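Local coordinates for protein probable N-acetyl-gamma-glutamyl-phosphate reductase, chloroplastic (Oryza sativa, PDB 2CVO) that probably catalyses the NADPH-dependent reduction of N-acetylglutamyl phosphate to N-acetylglutamate semialdehyde in chloroplast arginine biosynthesis, at residues N277-H282 with M315-D320. Numbering follows the deposited sequence.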
loop_
_atom_site.group_PDB
_atom_site.type_symbol
_atom_site.label_atom_id
_atom_site.label_comp_id
_atom_site.label_asym_id
_atom_site.label_seq_id
_atom_site.Cartn_x
_atom_site.Cartn_y
_atom_site.Cartn_z
ATOM N N ASN A 277 22.159 -28.158 -4.632
ATOM C CA ASN A 277 22.086 -28.380 -6.070
ATOM C C ASN A 277 21.408 -29.711 -6.394
ATOM O O ASN A 277 20.684 -29.817 -7.386
ATOM C CB ASN A 277 23.479 -28.360 -6.696
ATOM C CG ASN A 277 23.441 -28.629 -8.193
ATOM O OD1 ASN A 277 22.879 -27.846 -8.961
ATOM N ND2 ASN A 277 24.029 -29.748 -8.612
ATOM N N ASP A 278 21.651 -30.727 -5.571
ATOM C CA ASP A 278 21.025 -32.033 -5.787
ATOM C C ASP A 278 19.512 -31.867 -5.711
ATOM O O ASP A 278 18.767 -32.430 -6.514
ATOM C CB ASP A 278 21.483 -33.028 -4.717
ATOM C CG ASP A 278 22.926 -33.453 -4.898
ATOM O OD1 ASP A 278 23.518 -33.978 -3.933
ATOM O OD2 ASP A 278 23.465 -33.270 -6.011
ATOM N N LEU A 279 19.067 -31.099 -4.725
ATOM C CA LEU A 279 17.648 -30.837 -4.547
ATOM C C LEU A 279 17.146 -30.099 -5.778
ATOM O O LEU A 279 16.084 -30.416 -6.317
ATOM C CB LEU A 279 17.420 -29.971 -3.303
ATOM C CG LEU A 279 17.094 -30.646 -1.967
ATOM C CD1 LEU A 279 17.850 -31.953 -1.805
ATOM C CD2 LEU A 279 17.410 -29.671 -0.838
ATOM N N TYR A 280 17.931 -29.113 -6.211
ATOM C CA TYR A 280 17.600 -28.293 -7.370
ATOM C C TYR A 280 17.434 -29.124 -8.637
ATOM O O TYR A 280 16.493 -28.921 -9.401
ATOM C CB TYR A 280 18.692 -27.248 -7.603
ATOM C CG TYR A 280 18.406 -26.326 -8.762
ATOM C CD1 TYR A 280 17.621 -25.183 -8.594
ATOM C CD2 TYR A 280 18.894 -26.609 -10.038
ATOM C CE1 TYR A 280 17.327 -24.341 -9.672
ATOM C CE2 TYR A 280 18.607 -25.778 -11.122
ATOM C CZ TYR A 280 17.823 -24.647 -10.932
ATOM O OH TYR A 280 17.535 -23.825 -12.001
ATOM N N GLN A 281 18.357 -30.053 -8.864
ATOM C CA GLN A 281 18.294 -30.892 -10.049
ATOM C C GLN A 281 17.121 -31.864 -10.007
ATOM O O GLN A 281 16.540 -32.182 -11.044
ATOM C CB GLN A 281 19.606 -31.659 -10.234
ATOM C CG GLN A 281 20.799 -30.791 -10.631
ATOM C CD GLN A 281 20.588 -30.055 -11.949
ATOM O OE1 GLN A 281 20.201 -30.654 -12.955
ATOM N NE2 GLN A 281 20.849 -28.752 -11.950
ATOM N N HIS A 282 16.759 -32.342 -8.820
ATOM C CA HIS A 282 15.634 -33.269 -8.747
ATOM C C HIS A 282 14.323 -32.554 -9.056
ATOM O O HIS A 282 13.451 -33.116 -9.719
ATOM C CB HIS A 282 15.527 -33.925 -7.371
ATOM C CG HIS A 282 14.451 -34.962 -7.295
ATOM N ND1 HIS A 282 14.520 -36.155 -7.983
ATOM C CD2 HIS A 282 13.250 -34.959 -6.668
ATOM C CE1 HIS A 282 13.409 -36.841 -7.785
ATOM N NE2 HIS A 282 12.621 -36.138 -6.991
ATOM N N MET A 315 9.582 -21.364 -8.124
ATOM C CA MET A 315 10.346 -21.833 -6.981
ATOM C C MET A 315 11.839 -21.943 -7.244
ATOM O O MET A 315 12.298 -21.920 -8.385
ATOM C CB MET A 315 9.813 -23.192 -6.504
ATOM C CG MET A 315 9.872 -24.297 -7.548
ATOM S SD MET A 315 9.357 -25.927 -6.920
ATOM C CE MET A 315 7.711 -25.618 -6.503
ATOM N N ASN A 316 12.596 -22.043 -6.162
ATOM C CA ASN A 316 14.033 -22.195 -6.250
ATOM C C ASN A 316 14.494 -22.726 -4.905
ATOM O O ASN A 316 13.771 -22.630 -3.907
ATOM C CB ASN A 316 14.723 -20.859 -6.551
ATOM C CG ASN A 316 16.033 -21.045 -7.309
ATOM O OD1 ASN A 316 16.586 -22.143 -7.341
ATOM N ND2 ASN A 316 16.534 -19.974 -7.918
ATOM N N VAL A 317 15.690 -23.304 -4.886
ATOM C CA VAL A 317 16.248 -23.850 -3.664
ATOM C C VAL A 317 17.637 -23.271 -3.472
ATOM O O VAL A 317 18.402 -23.139 -4.427
ATOM C CB VAL A 317 16.310 -25.398 -3.714
ATOM C CG1 VAL A 317 16.986 -25.851 -4.981
ATOM C CG2 VAL A 317 17.054 -25.929 -2.494
ATOM N N PHE A 318 17.957 -22.918 -2.233
ATOM C CA PHE A 318 19.252 -22.327 -1.929
ATOM C C PHE A 318 19.979 -23.034 -0.793
ATOM O O PHE A 318 19.371 -23.726 0.025
ATOM C CB PHE A 318 19.080 -20.849 -1.564
ATOM C CG PHE A 318 18.265 -20.069 -2.556
ATOM C CD1 PHE A 318 16.872 -20.097 -2.506
ATOM C CD2 PHE A 318 18.887 -19.315 -3.549
ATOM C CE1 PHE A 318 16.106 -19.378 -3.436
ATOM C CE2 PHE A 318 18.135 -18.594 -4.482
ATOM C CZ PHE A 318 16.740 -18.626 -4.423
ATOM N N GLU A 319 21.291 -22.839 -0.752
ATOM C CA GLU A 319 22.120 -23.428 0.284
ATOM C C GLU A 319 21.884 -22.642 1.573
ATOM O O GLU A 319 21.750 -21.422 1.543
ATOM C CB GLU A 319 23.591 -23.329 -0.115
ATOM C CG GLU A 319 24.489 -24.325 0.580
ATOM C CD GLU A 319 25.938 -24.193 0.156
ATOM O OE1 GLU A 319 26.192 -24.120 -1.066
ATOM O OE2 GLU A 319 26.819 -24.171 1.043
ATOM N N ASP A 320 21.815 -23.344 2.695
ATOM C CA ASP A 320 21.615 -22.694 3.986
ATOM C C ASP A 320 23.010 -22.471 4.562
ATOM O O ASP A 320 23.930 -23.223 4.249
ATOM C CB ASP A 320 20.811 -23.603 4.917
ATOM C CG ASP A 320 20.304 -22.878 6.153
ATOM O OD1 ASP A 320 19.087 -22.601 6.220
ATOM O OD2 ASP A 320 21.117 -22.586 7.056
#
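Asn316 meets Tyr280 at the edge of the phenol ring, Asn316 OD1 lying 3.3 Å from Tyr280 CE1, with the amide and ring planes turned 45° apart. Asn316 OD1 also accepts a bent hydrogen bond from Val317 N at 2.9 Å, while ND2 donates to the carbonyl oxygens of Gly298 and Ser300. An amide suits this place because it can accept at one end and donate at the other, which fixes its rotation.

Val317 follows, its CB pointing toward the helix. With chi1 at 51°, Val317 CG1 sits between the backbone N and carbonyl carbon, 3.4 Å from Tyr280 CB and in plane at the ring edge. Tyr280 suits this spot by offering apolar carbon here and carrying its hydroxyl on to Leu296 O. Val317 CG2 is 4.1 Å from CD2 of Leu279, a buried apolar residue. A compact branched side chain suits nearly antiparallel axes (164°) 7.9 Å apart. Beyond it, Phe318 turns away from the helix, packing on Ile226 of a second subunit.

The contact is thus mostly apolar: non-directional methyl contacts space helix and strand within the dimerisation domain, while the polar ends of Asn316 and Tyr280 are tied to residues 296-300.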